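Local coordinates for SusD superfamily protein (Bacteroides thetaiotaomicron VPI-5482, PDB 3HDX) that probably binds polysaccharide at the bacterial outer membrane, as a member of the SusD family of carbohydrate-capturing lipoproteins, at residues Ala282-Gln287 against Val325-Glu330; Thr244-Phe247 against Ser252-Gly255; Phe120-Met125 against Gln153-Tyr158; Cys207-Asn212 against Arg430-Val435. All coordinates share one frame; numbering follows the deposited sequence. Where two conformers were deposited one is given.

The four contacts fall into two groups. Contacts 3 and 4 join helices and have centres about 14 Å apart; they touch directly, L156 CB lying 3.6 Å from Q210 NE2 and F123 CE1 lying 4.1 Å from W209 CB, so helix 104-129 and helix 152-169 pack against the end of helix 196-209. Contacts 1 and 2 are made largely by loops, their centres about 23 Å apart and their nearest atoms about 11 Å apart. Contact 3 lies across the centre of the chain from both. Contact 4 joins the most widely separated parts of the sequence, and contacts 1 and 2 come between its segments. It alone carries 1,2-ethanediol, probably a crystallisation additive and not a substrate.

Contact 1. Residues Ala282-Gln287 against Val325-Glu330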
loop_
_atom_site.group_PDB
_atom_site.type_symbol
_atom_site.label_atom_id
_atom_site.label_comp_id
_atom_site.label_asym_id
_atom_site.label_seq_id
_atom_site.Cartn_x
_atom_site.Cartn_y
_atom_site.Cartn_z
ATOM N N ALA A 282 16.823 9.350 -12.484
ATOM C CA ALA A 282 17.478 10.115 -13.556
ATOM C C ALA A 282 18.972 9.767 -13.508
ATOM O O ALA A 282 19.412 8.944 -12.704
ATOM C CB ALA A 282 17.258 11.605 -13.382
ATOM N N TYR A 283 19.738 10.379 -14.415
ATOM C CA TYR A 283 21.175 10.159 -14.525
ATOM C C TYR A 283 21.866 10.390 -13.171
ATOM O O TYR A 283 21.550 11.373 -12.511
ATOM C CB TYR A 283 21.734 11.099 -15.611
ATOM C CG TYR A 283 23.171 10.811 -15.887
ATOM C CD1 TYR A 283 23.517 9.786 -16.752
ATOM C CD2 TYR A 283 24.194 11.490 -15.200
ATOM C CE1 TYR A 283 24.861 9.445 -16.958
ATOM C CE2 TYR A 283 25.554 11.155 -15.402
ATOM C CZ TYR A 283 25.869 10.141 -16.292
ATOM O OH TYR A 283 27.200 9.790 -16.488
ATOM N N PRO A 284 22.834 9.536 -12.777
ATOM C CA PRO A 284 23.433 8.414 -13.496
ATOM C C PRO A 284 22.769 7.055 -13.370
ATOM O O PRO A 284 23.266 6.103 -13.986
ATOM C CB PRO A 284 24.834 8.370 -12.869
ATOM C CG PRO A 284 24.600 8.680 -11.507
ATOM C CD PRO A 284 23.581 9.780 -11.527
ATOM N N LEU A 285 21.641 6.950 -12.646
ATOM C CA LEU A 285 21.005 5.661 -12.427
ATOM C C LEU A 285 20.359 5.112 -13.700
ATOM O O LEU A 285 20.346 3.908 -13.905
ATOM C CB LEU A 285 19.988 5.709 -11.263
ATOM C CG LEU A 285 20.570 5.999 -9.875
ATOM C CD1 LEU A 285 20.607 7.518 -9.549
ATOM C CD2 LEU A 285 19.798 5.335 -8.783
ATOM N N VAL A 286 19.808 6.029 -14.506
ATOM C CA VAL A 286 19.221 5.746 -15.802
ATOM C C VAL A 286 19.636 6.872 -16.777
ATOM O O VAL A 286 20.124 7.922 -16.345
ATOM C CB VAL A 286 17.678 5.644 -15.699
ATOM C CG1 VAL A 286 17.261 4.455 -14.805
ATOM C CG2 VAL A 286 17.047 6.973 -15.269
ATOM N N GLN A 287 19.437 6.673 -18.069
ATOM C CA GLN A 287 19.851 7.684 -19.057
ATOM C C GLN A 287 18.901 8.915 -19.214
ATOM O O GLN A 287 19.120 9.731 -20.096
ATOM C CB GLN A 287 20.210 6.999 -20.384
ATOM C CG GLN A 287 21.457 6.067 -20.307
ATOM C CD GLN A 287 22.756 6.775 -19.892
ATOM O OE1 GLN A 287 23.317 7.579 -20.642
ATOM N NE2 GLN A 287 23.243 6.461 -18.704
ATOM N N VAL A 325 18.843 9.468 -1.187
ATOM C CA VAL A 325 19.016 10.481 -2.216
ATOM C C VAL A 325 20.444 10.500 -2.785
ATOM O O VAL A 325 21.423 10.419 -2.051
ATOM C CB VAL A 325 18.683 11.877 -1.609
ATOM C CG1 VAL A 325 18.819 12.972 -2.644
ATOM C CG2 VAL A 325 17.266 11.888 -1.001
ATOM N N GLN A 326 20.538 10.674 -4.087
ATOM C CA GLN A 326 21.810 10.810 -4.802
ATOM C C GLN A 326 21.866 12.164 -5.502
ATOM O O GLN A 326 20.870 12.895 -5.586
ATOM C CB GLN A 326 21.989 9.678 -5.803
ATOM C CG GLN A 326 22.385 8.362 -5.149
ATOM C CD GLN A 326 22.567 7.248 -6.128
ATOM O OE1 GLN A 326 22.927 7.471 -7.299
ATOM N NE2 GLN A 326 22.416 6.031 -5.646
ATOM N N ASN A 327 23.063 12.511 -5.994
ATOM C CA ASN A 327 23.265 13.773 -6.705
ATOM C C ASN A 327 22.997 14.982 -5.828
ATOM O O ASN A 327 22.417 15.998 -6.282
ATOM C CB ASN A 327 22.452 13.854 -8.004
ATOM C CG ASN A 327 22.743 12.755 -8.961
ATOM O OD1 ASN A 327 23.674 11.973 -8.792
ATOM N ND2 ASN A 327 21.966 12.726 -10.037
ATOM N N LEU A 328 23.451 14.901 -4.571
ATOM C CA LEU A 328 23.249 16.024 -3.623
ATOM C C LEU A 328 24.011 17.315 -3.992
ATOM O O LEU A 328 23.708 18.382 -3.468
ATOM C CB LEU A 328 23.517 15.569 -2.194
ATOM C CG LEU A 328 22.422 14.618 -1.639
ATOM C CD1 LEU A 328 22.932 13.776 -0.427
ATOM C CD2 LEU A 328 21.173 15.425 -1.298
ATOM N N ASN A 329 24.970 17.191 -4.906
ATOM C CA ASN A 329 25.687 18.337 -5.490
ATOM C C ASN A 329 24.858 19.085 -6.547
ATOM O O ASN A 329 25.217 20.230 -6.887
ATOM C CB ASN A 329 27.008 17.879 -6.141
ATOM C CG ASN A 329 26.806 16.814 -7.236
ATOM O OD1 ASN A 329 26.043 15.848 -7.066
ATOM N ND2 ASN A 329 27.508 16.979 -8.363
ATOM N N GLU A 330 23.779 18.475 -7.069
ATOM C CA GLU A 330 22.951 19.082 -8.131
ATOM C C GLU A 330 21.766 19.828 -7.527
ATOM O O GLU A 330 21.417 19.630 -6.360
ATOM C CB GLU A 330 22.422 18.020 -9.093
ATOM C CG GLU A 330 23.488 17.095 -9.741
ATOM C CD GLU A 330 24.333 17.740 -10.821
ATOM O OE1 GLU A 330 24.085 18.913 -11.181
ATOM O OE2 GLU A 330 25.254 17.049 -11.322
#
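N327 reaches from the end of strand 325-326 to the Y283-P284 peptide, which is cis. Its CB points toward the loop 282-287, and with CG anti to the carbonyl carbon (chi1 -58°) the carboxamide is carried out to meet that peptide. CG is 4.0 Å from P284 CD. At the tip the two branches divide: OD1 lies against P284 CD at 3.5 Å, while ND2 donates to Y283 O at 2.9 Å. The acceptor lies almost in the amide plane of N327, and the bond arrives on a lone pair in the carbonyl plane, though its N-H...O angle of 145° is somewhat bent. Asparagine also suits the backbone, because N327 has a positive phi and begins the type I turn closed by E330 N on N327 O. Without the carboxamide, as with an alanine here, Y283 O would probably lose this donor and the proline ring its amide neighbour. On the far side of the cis peptide, P284 CB stands 3.8 Å above the Y283 ring, over its centre. Beside N327 and P284, L285 and Q326 approach from opposite directions, L285 CD1 reaching Q326 OE1 at 3.2 Å. This surface contact ties the loop between helix 276-280 and strand 293-294 to a two-stranded hairpin, whose partner strand 334-335 supplies V334, which touches A282, L285 and N327.

Contact 2. Residues Thr244-Phe247 against Ser252-Gly255; sequences TGLF and SVKG
L246 and V253 cross at about a right angle, each side chain engaging the other residue's backbone as well as its methyl. Both belong to the loop between helix 237-241 and strand 259-261. V253 points its CB toward segment 244-247. With chi1 at -61°, its CG2 occupies the crowded position between the backbone N and the carbonyl carbon, and that methyl is the one pressed on the opposite chain: it lies 3.6 Å from L246 N and 4.0 Å from G245 C. At G245 it is thus the bare backbone that CG2 meets, and a CB there would point away. L246 starts out running past the contact, but its end swings nearer, with CG anti to its own amide nitrogen (chi1 -167°) and chi2 at 69°. L246 CD1 comes within 3.6 Å of V253 O and touches V253 CG2 at 4.0 Å. The beta-branched valine offers a methyl close to its backbone, while the longer leucine brings CD1 to the carbonyl oxygen.

Toward the exposed end the contact turns polar. T244 O accepts from two waters, at 2.9 Å from water 1 and 2.8 Å from water 2. Water 1 is also hydrogen-bonded to S252 OG at 2.8 Å, and water 2 accepts from S252 N at 3.0 Å. L240 of helix 237-241 also packs on L246, whose carbonyl oxygen takes a bond from R257. No direct hydrogen bond joins the two segments: the loop is held together by methyl packing in its buried half and by water bridges in its exposed half.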
loop_
_atom_site.group_PDB
_atom_site.type_symbol
_atom_site.label_atom_id
_atom_site.label_comp_id
_atom_site.label_asym_id
_atom_site.label_seq_id
_atom_site.Cartn_x
_atom_site.Cartn_y
_atom_site.Cartn_z
ATOM N N THR A 244 19.132 -5.298 -4.661
ATOM C CA THR A 244 18.693 -6.683 -4.394
ATOM C C THR A 244 18.046 -6.794 -3.006
ATOM O O THR A 244 17.954 -7.878 -2.425
ATOM C CB THR A 244 19.831 -7.701 -4.573
ATOM O OG1 THR A 244 20.932 -7.334 -3.744
ATOM C CG2 THR A 244 20.239 -7.738 -6.061
ATOM N N GLY A 245 17.560 -5.655 -2.497
ATOM C CA GLY A 245 16.930 -5.598 -1.211
ATOM C C GLY A 245 15.427 -5.764 -1.281
ATOM O O GLY A 245 14.880 -6.373 -2.217
ATOM N N LEU A 246 14.746 -5.163 -0.309
ATOM C CA LEU A 246 13.304 -5.379 -0.101
ATOM C C LEU A 246 12.414 -5.207 -1.329
ATOM O O LEU A 246 11.441 -5.927 -1.477
ATOM C CB LEU A 246 12.795 -4.480 1.030
ATOM C CG LEU A 246 11.403 -4.787 1.570
ATOM C CD1 LEU A 246 11.389 -6.131 2.327
ATOM C CD2 LEU A 246 10.843 -3.641 2.438
ATOM N N PHE A 247 12.752 -4.248 -2.197
ATOM C CA PHE A 247 11.949 -3.957 -3.370
ATOM C C PHE A 247 12.228 -4.905 -4.544
ATOM O O PHE A 247 11.520 -4.846 -5.550
ATOM C CB PHE A 247 12.076 -2.483 -3.740
ATOM C CG PHE A 247 11.523 -1.584 -2.680
ATOM C CD1 PHE A 247 10.157 -1.402 -2.551
ATOM C CD2 PHE A 247 12.355 -0.991 -1.746
ATOM C CE1 PHE A 247 9.633 -0.592 -1.536
ATOM C CE2 PHE A 247 11.849 -0.199 -0.715
ATOM C CZ PHE A 247 10.482 -0.015 -0.606
ATOM N N SER A 252 16.626 -11.797 -0.550
ATOM C CA SER A 252 16.763 -12.641 0.636
ATOM C C SER A 252 15.773 -12.208 1.729
ATOM O O SER A 252 15.288 -13.054 2.444
ATOM C CB SER A 252 18.195 -12.623 1.226
ATOM O OG SER A 252 18.619 -11.305 1.492
ATOM N N VAL A 253 15.477 -10.905 1.804
ATOM C CA VAL A 253 14.534 -10.340 2.763
ATOM C C VAL A 253 13.086 -10.276 2.266
ATOM O O VAL A 253 12.262 -9.593 2.884
ATOM C CB VAL A 253 15.004 -8.915 3.249
ATOM C CG1 VAL A 253 16.369 -9.034 3.954
ATOM C CG2 VAL A 253 15.015 -7.877 2.065
ATOM N N LYS A 254 12.766 -10.980 1.175
ATOM C CA LYS A 254 11.403 -10.936 0.580
ATOM C C LYS A 254 10.246 -11.217 1.542
ATOM O O LYS A 254 9.175 -10.652 1.395
ATOM C CB LYS A 254 11.285 -11.822 -0.668
ATOM C CG LYS A 254 11.454 -13.320 -0.462
ATOM C CD LYS A 254 11.452 -14.019 -1.811
ATOM C CE LYS A 254 11.297 -15.531 -1.711
ATOM N NZ LYS A 254 12.382 -16.175 -0.917
ATOM N N GLY A 255 10.456 -12.084 2.531
ATOM C CA GLY A 255 9.424 -12.371 3.515
ATOM C C GLY A 255 8.987 -11.155 4.335
ATOM O O GLY A 255 7.907 -11.147 4.932
HETATM O O HOH W 1 17.759 -8.942 0.286
HETATM O O HOH W 2 18.987 -10.469 -1.928
#

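Contact 3. Residues Phe120-Met125 against Gln153-Tyr158; sequences FAYFYM and QTVLSY
Y122 and V155 form the tight part of this helix pair, where Y122 CD1 meets V155 CG1 at 3.6 Å. The two side chains cross at about a right angle, and the same methyl also rests 3.9 Å from Y122 CB; it is the branch of V155 lying anti to the backbone N (chi1 176°), the one turned obliquely toward the tyrosine ring. The axes of segments 120-125 and 153-158 pass 9.3 Å apart, at 152°, and a compact valine suits that spacing. Next to it F123 and L156 pair more lightly: L156 CD2 reaches the rim of the phenylalanine ring, near its plane, 4.0 Å from F123 CD1.

The looser side begins at Y158, which is only partly buried. Its flat ring turns an edge to the face of Y122 in an offset edge-to-face pair, planes at 90° and centroids 5.8 Å apart, with Y158 CE2 3.9 Å from Y122 CE2. Tyrosine suits position Y122 because the ring packs among apolar groups while the hydroxyl is hydrogen-bonded to V135 O.

The nearly antiparallel pair is consistent with the TPR-like helical architecture of SusD proteins. Around it, helix 76-91 brings Y79 and I82 against Y122, helix 196-209 lays V202, H205 and I206 on F123, and V126, one turn further along helix 104-129, continues the packing onto V155 and L156.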
loop_
_atom_site.group_PDB
_atom_site.type_symbol
_atom_site.label_atom_id
_atom_site.label_comp_id
_atom_site.label_asym_id
_atom_site.label_seq_id
_atom_site.Cartn_x
_atom_site.Cartn_y
_atom_site.Cartn_z
ATOM N N PHE A 120 -9.128 -6.479 -0.211
ATOM C CA PHE A 120 -8.063 -5.457 -0.342
ATOM C C PHE A 120 -8.423 -4.424 -1.404
ATOM O O PHE A 120 -8.267 -3.211 -1.167
ATOM C CB PHE A 120 -6.715 -6.131 -0.633
ATOM C CG PHE A 120 -5.603 -5.180 -0.920
ATOM C CD1 PHE A 120 -5.021 -4.447 0.098
ATOM C CD2 PHE A 120 -5.146 -5.012 -2.220
ATOM C CE1 PHE A 120 -3.964 -3.566 -0.190
ATOM C CE2 PHE A 120 -4.106 -4.128 -2.506
ATOM C CZ PHE A 120 -3.513 -3.415 -1.494
ATOM N N ALA A 121 -8.883 -4.896 -2.565
ATOM C CA ALA A 121 -9.274 -3.984 -3.637
ATOM C C ALA A 121 -10.352 -3.023 -3.160
ATOM O O ALA A 121 -10.261 -1.806 -3.412
ATOM C CB ALA A 121 -9.738 -4.783 -4.905
ATOM N N TYR A 122 -11.337 -3.550 -2.401
ATOM C CA TYR A 122 -12.380 -2.694 -1.857
ATOM C C TYR A 122 -11.828 -1.632 -0.909
ATOM O O TYR A 122 -12.189 -0.475 -1.022
ATOM C CB TYR A 122 -13.527 -3.484 -1.237
ATOM C CG TYR A 122 -14.614 -3.851 -2.242
ATOM C CD1 TYR A 122 -15.300 -2.847 -2.935
ATOM C CD2 TYR A 122 -14.930 -5.188 -2.536
ATOM C CE1 TYR A 122 -16.294 -3.146 -3.878
ATOM C CE2 TYR A 122 -15.965 -5.494 -3.429
ATOM C CZ TYR A 122 -16.609 -4.483 -4.140
ATOM O OH TYR A 122 -17.575 -4.827 -5.060
ATOM N N PHE A 123 -10.994 -2.040 0.044
ATOM C CA PHE A 123 -10.381 -1.080 0.958
ATOM C C PHE A 123 -9.607 -0.003 0.198
ATOM O O PHE A 123 -9.761 1.183 0.431
ATOM C CB PHE A 123 -9.443 -1.804 1.925
ATOM C CG PHE A 123 -8.512 -0.873 2.679
ATOM C CD1 PHE A 123 -9.037 0.111 3.492
ATOM C CD2 PHE A 123 -7.137 -1.005 2.570
ATOM C CE1 PHE A 123 -8.187 0.962 4.187
ATOM C CE2 PHE A 123 -6.291 -0.136 3.285
ATOM C CZ PHE A 123 -6.847 0.791 4.114
ATOM N N TYR A 124 -8.773 -0.466 -0.726
ATOM C CA TYR A 124 -7.879 0.425 -1.472
ATOM C C TYR A 124 -8.665 1.474 -2.254
ATOM O O TYR A 124 -8.346 2.654 -2.252
ATOM C CB TYR A 124 -6.946 -0.422 -2.375
ATOM C CG TYR A 124 -5.707 0.314 -2.826
ATOM C CD1 TYR A 124 -5.750 1.149 -3.946
ATOM C CD2 TYR A 124 -4.486 0.189 -2.143
ATOM C CE1 TYR A 124 -4.645 1.800 -4.409
ATOM C CE2 TYR A 124 -3.350 0.839 -2.576
ATOM C CZ TYR A 124 -3.445 1.661 -3.717
ATOM O OH TYR A 124 -2.340 2.310 -4.168
HETATM N N MSE A 125 -9.744 1.022 -2.883
HETATM C CA MSE A 125 -10.547 1.909 -3.709
HETATM C C MSE A 125 -11.400 2.850 -2.820
HETATM O O MSE A 125 -11.650 4.001 -3.199
HETATM C CB MSE A 125 -11.343 1.142 -4.776
HETATM C CG MSE A 125 -12.550 0.442 -4.254
HETATM SE SE MSE A 125 -13.425 -0.678 -5.549
HETATM C CE MSE A 125 -13.701 0.686 -6.937
ATOM N N GLN A 153 -18.674 3.133 4.619
ATOM C CA GLN A 153 -18.710 2.325 5.852
ATOM C C GLN A 153 -19.239 0.919 5.579
ATOM O O GLN A 153 -18.708 -0.080 6.102
ATOM C CB GLN A 153 -19.543 2.999 6.934
ATOM C CG GLN A 153 -19.436 2.344 8.292
ATOM C CD GLN A 153 -20.141 3.137 9.364
ATOM O OE1 GLN A 153 -20.862 4.101 9.088
ATOM N NE2 GLN A 153 -19.951 2.727 10.589
ATOM N N THR A 154 -20.283 0.830 4.748
ATOM C CA THR A 154 -20.871 -0.470 4.382
ATOM C C THR A 154 -19.870 -1.328 3.604
ATOM O O THR A 154 -19.753 -2.538 3.829
ATOM C CB THR A 154 -22.164 -0.253 3.594
ATOM O OG1 THR A 154 -23.035 0.555 4.415
ATOM C CG2 THR A 154 -22.824 -1.564 3.219
ATOM N N VAL A 155 -19.134 -0.685 2.694
ATOM C CA VAL A 155 -18.132 -1.393 1.901
ATOM C C VAL A 155 -17.013 -1.907 2.824
ATOM O O VAL A 155 -16.562 -3.056 2.709
ATOM C CB VAL A 155 -17.573 -0.502 0.770
ATOM C CG1 VAL A 155 -16.490 -1.219 0.037
ATOM C CG2 VAL A 155 -18.694 -0.032 -0.182
ATOM N N LEU A 156 -16.563 -1.071 3.750
ATOM C CA LEU A 156 -15.493 -1.501 4.663
ATOM C C LEU A 156 -15.976 -2.606 5.594
ATOM O O LEU A 156 -15.214 -3.519 5.929
ATOM C CB LEU A 156 -14.941 -0.286 5.418
ATOM C CG LEU A 156 -14.209 0.717 4.519
ATOM C CD1 LEU A 156 -13.704 1.897 5.368
ATOM C CD2 LEU A 156 -13.044 0.078 3.739
ATOM N N SER A 157 -17.237 -2.558 6.033
ATOM C CA SER A 157 -17.759 -3.657 6.863
ATOM C C SER A 157 -17.776 -4.987 6.085
ATOM O O SER A 157 -17.456 -6.044 6.643
ATOM C CB SER A 157 -19.182 -3.379 7.362
ATOM O OG SER A 157 -19.205 -2.334 8.286
ATOM N N TYR A 158 -18.093 -4.923 4.802
ATOM C CA TYR A 158 -18.016 -6.108 3.935
ATOM C C TYR A 158 -16.551 -6.589 3.847
ATOM O O TYR A 158 -16.266 -7.795 4.070
ATOM C CB TYR A 158 -18.575 -5.785 2.526
ATOM C CG TYR A 158 -18.337 -6.852 1.485
ATOM C CD1 TYR A 158 -19.142 -7.973 1.417
ATOM C CD2 TYR A 158 -17.287 -6.731 0.581
ATOM C CE1 TYR A 158 -18.968 -8.927 0.447
ATOM C CE2 TYR A 158 -17.102 -7.662 -0.406
ATOM C CZ TYR A 158 -17.931 -8.782 -0.460
ATOM O OH TYR A 158 -17.728 -9.720 -1.431
#

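Contact 4. Residues Cys207-Asn212 against Arg430-Val435. With EDO (1,2-ethanediol), chain D; EDO (1,2-ethanediol), chain E.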
loop_
_atom_site.group_PDB
_atom_site.type_symbol
_atom_site.label_atom_id
_atom_site.label_comp_id
_atom_site.label_asym_id
_atom_site.label_seq_id
_atom_site.Cartn_x
_atom_site.Cartn_y
_atom_site.Cartn_z
ATOM N N CYS A 207 -9.308 -0.614 9.917
ATOM C CA CYS A 207 -9.720 -0.114 11.235
ATOM C C CYS A 207 -9.141 1.260 11.534
ATOM O O CYS A 207 -9.850 2.146 12.003
ATOM C CB CYS A 207 -9.405 -1.133 12.341
ATOM S SG CYS A 207 -10.349 -2.673 12.179
ATOM N N ALA A 208 -7.854 1.457 11.278
ATOM C CA ALA A 208 -7.262 2.765 11.514
ATOM C C ALA A 208 -7.921 3.863 10.646
ATOM O O ALA A 208 -8.165 4.965 11.126
ATOM C CB ALA A 208 -5.728 2.742 11.237
ATOM N N TRP A 209 -8.191 3.532 9.383
ATOM C CA TRP A 209 -8.851 4.465 8.425
ATOM C C TRP A 209 -10.237 4.893 8.899
ATOM O O TRP A 209 -10.668 6.010 8.627
ATOM C CB TRP A 209 -8.903 3.860 7.031
ATOM C CG TRP A 209 -9.361 4.764 5.923
ATOM C CD1 TRP A 209 -10.491 4.643 5.180
ATOM C CD2 TRP A 209 -8.636 5.862 5.384
ATOM N NE1 TRP A 209 -10.541 5.644 4.222
ATOM C CE2 TRP A 209 -9.400 6.399 4.338
ATOM C CE3 TRP A 209 -7.437 6.493 5.735
ATOM C CZ2 TRP A 209 -8.966 7.479 3.589
ATOM C CZ3 TRP A 209 -7.002 7.586 4.967
ATOM C CH2 TRP A 209 -7.789 8.082 3.940
ATOM N N GLN A 210 -10.912 3.990 9.639
ATOM C CA GLN A 210 -12.229 4.239 10.235
ATOM C C GLN A 210 -12.171 4.847 11.628
ATOM O O GLN A 210 -13.216 5.102 12.227
ATOM C CB GLN A 210 -13.017 2.926 10.332
ATOM C CG GLN A 210 -13.304 2.300 9.031
ATOM C CD GLN A 210 -14.180 1.079 9.244
ATOM O OE1 GLN A 210 -13.791 0.127 9.943
ATOM N NE2 GLN A 210 -15.392 1.146 8.722
ATOM N N GLY A 211 -10.968 5.047 12.168
ATOM C CA GLY A 211 -10.810 5.543 13.533
ATOM C C GLY A 211 -11.058 4.515 14.614
ATOM O O GLY A 211 -11.165 4.880 15.790
ATOM N N ASN A 212 -11.126 3.236 14.223
ATOM C CA ASN A 212 -11.347 2.131 15.171
ATOM C C ASN A 212 -9.989 1.653 15.635
ATOM O O ASN A 212 -9.491 0.600 15.225
ATOM C CB ASN A 212 -12.152 1.003 14.554
ATOM C CG ASN A 212 -12.485 -0.127 15.575
ATOM O OD1 ASN A 212 -11.997 -0.169 16.741
ATOM N ND2 ASN A 212 -13.329 -1.042 15.122
ATOM N N ARG A 430 2.054 8.518 2.402
ATOM C CA ARG A 430 1.999 9.898 2.904
ATOM C C ARG A 430 0.616 10.548 2.880
ATOM O O ARG A 430 0.182 11.128 3.855
ATOM C CB ARG A 430 3.034 10.755 2.195
ATOM C CG ARG A 430 3.113 12.185 2.601
ATOM C CD ARG A 430 3.398 12.432 4.081
ATOM N NE ARG A 430 3.527 13.858 4.308
ATOM C CZ ARG A 430 3.481 14.498 5.481
ATOM N NH1 ARG A 430 3.344 13.864 6.632
ATOM N NH2 ARG A 430 3.606 15.818 5.489
ATOM N N TRP A 431 -0.056 10.483 1.753
ATOM C CA TRP A 431 -1.370 11.143 1.627
ATOM C C TRP A 431 -2.391 10.544 2.614
ATOM O O TRP A 431 -3.062 11.267 3.337
ATOM C CB TRP A 431 -1.898 11.059 0.185
ATOM C CG TRP A 431 -3.339 11.413 0.119
ATOM C CD1 TRP A 431 -4.363 10.552 -0.078
ATOM C CD2 TRP A 431 -3.929 12.695 0.402
ATOM N NE1 TRP A 431 -5.563 11.214 0.034
ATOM C CE2 TRP A 431 -5.326 12.536 0.328
ATOM C CE3 TRP A 431 -3.414 13.942 0.698
ATOM C CZ2 TRP A 431 -6.218 13.602 0.519
ATOM C CZ3 TRP A 431 -4.288 15.013 0.906
ATOM C CH2 TRP A 431 -5.679 14.835 0.812
ATOM N N TYR A 432 -2.493 9.222 2.646
ATOM C CA TYR A 432 -3.432 8.558 3.546
ATOM C C TYR A 432 -3.073 8.860 5.020
ATOM O O TYR A 432 -3.946 9.109 5.843
ATOM C CB TYR A 432 -3.479 7.058 3.279
ATOM C CG TYR A 432 -3.721 6.724 1.847
ATOM C CD1 TYR A 432 -4.935 7.041 1.240
ATOM C CD2 TYR A 432 -2.703 6.184 1.056
ATOM C CE1 TYR A 432 -5.139 6.788 -0.099
ATOM C CE2 TYR A 432 -2.896 5.911 -0.288
ATOM C CZ TYR A 432 -4.120 6.226 -0.869
ATOM O OH TYR A 432 -4.340 5.926 -2.203
ATOM N N ASP A 433 -1.778 8.840 5.310
ATOM C CA ASP A 433 -1.260 9.197 6.617
ATOM C C ASP A 433 -1.618 10.630 6.988
ATOM O O ASP A 433 -1.983 10.908 8.136
ATOM C CB ASP A 433 0.250 9.028 6.675
ATOM C CG ASP A 433 0.691 7.566 6.716
ATOM O OD1 ASP A 433 -0.137 6.636 6.780
ATOM O OD2 ASP A 433 1.916 7.333 6.709
ATOM N N LEU A 434 -1.578 11.560 6.014
ATOM C CA LEU A 434 -1.938 12.967 6.320
ATOM C C LEU A 434 -3.385 13.062 6.766
ATOM O O LEU A 434 -3.693 13.839 7.684
ATOM C CB LEU A 434 -1.700 13.853 5.092
ATOM C CG LEU A 434 -0.273 14.369 4.927
ATOM C CD1 LEU A 434 -0.114 14.985 3.541
ATOM C CD2 LEU A 434 0.042 15.410 6.010
ATOM N N VAL A 435 -4.252 12.276 6.115
ATOM C CA VAL A 435 -5.685 12.250 6.471
ATOM C C VAL A 435 -5.875 11.644 7.880
ATOM O O VAL A 435 -6.537 12.235 8.727
ATOM C CB VAL A 435 -6.537 11.520 5.394
ATOM C CG1 VAL A 435 -8.001 11.361 5.855
ATOM C CG2 VAL A 435 -6.455 12.236 4.004
HETATM C C1 EDO D . -11.479 8.858 5.753
HETATM O O1 EDO D . -10.492 8.595 6.768
HETATM C C2 EDO D . -12.216 10.123 6.146
HETATM O O2 EDO D . -12.805 9.952 7.451
HETATM C C1 EDO E . 2.596 17.036 8.883
HETATM O O1 EDO E . 3.500 16.008 8.431
HETATM C C2 EDO E . 3.009 18.379 8.337
HETATM O O2 EDO E . 2.942 18.322 6.911
#
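W209 sits in the last turn of helix 196-209, which a Schellman motif ends, and packs on Y432 and V435 of helix 430-441. G211 supplies the positive phi that glycine readily adopts, and N212 N closes the motif on C207 O at 2.8 Å; N212 then caps the next helix through its side chain. W209 has its CG anti to the backbone N (chi1 -171°), which sends the indole across to the second helix with its six-membered ring leading. CZ3 meets Y432 O edge-on in the indole plane at 3.5 Å and lies 3.9 Å from Y432 CB. Neighbouring CH2 rests 3.8 Å from V435 CG1. A broad, rigid tryptophan suits this span, because one residue fills the distance between helices far apart in sequence. Shortening the indole to a leucine is likely to leave a gap beside Y432 O and V435. R127 of helix 104-129 also packs on the indole and makes a cation-pi contact with Y432.

One ethanediol, probably from the crystallisation liquor, sets O1 3.4 Å above the indole plane and donates from it to W209 O. R430, its chain bent at chi2, holds a second ethanediol, whose O1 lies in plane at the guanidinium edge: NH1 donates to this O1 at 2.8 Å, and NH2 to both O1 and O2, each at 3.0 Å.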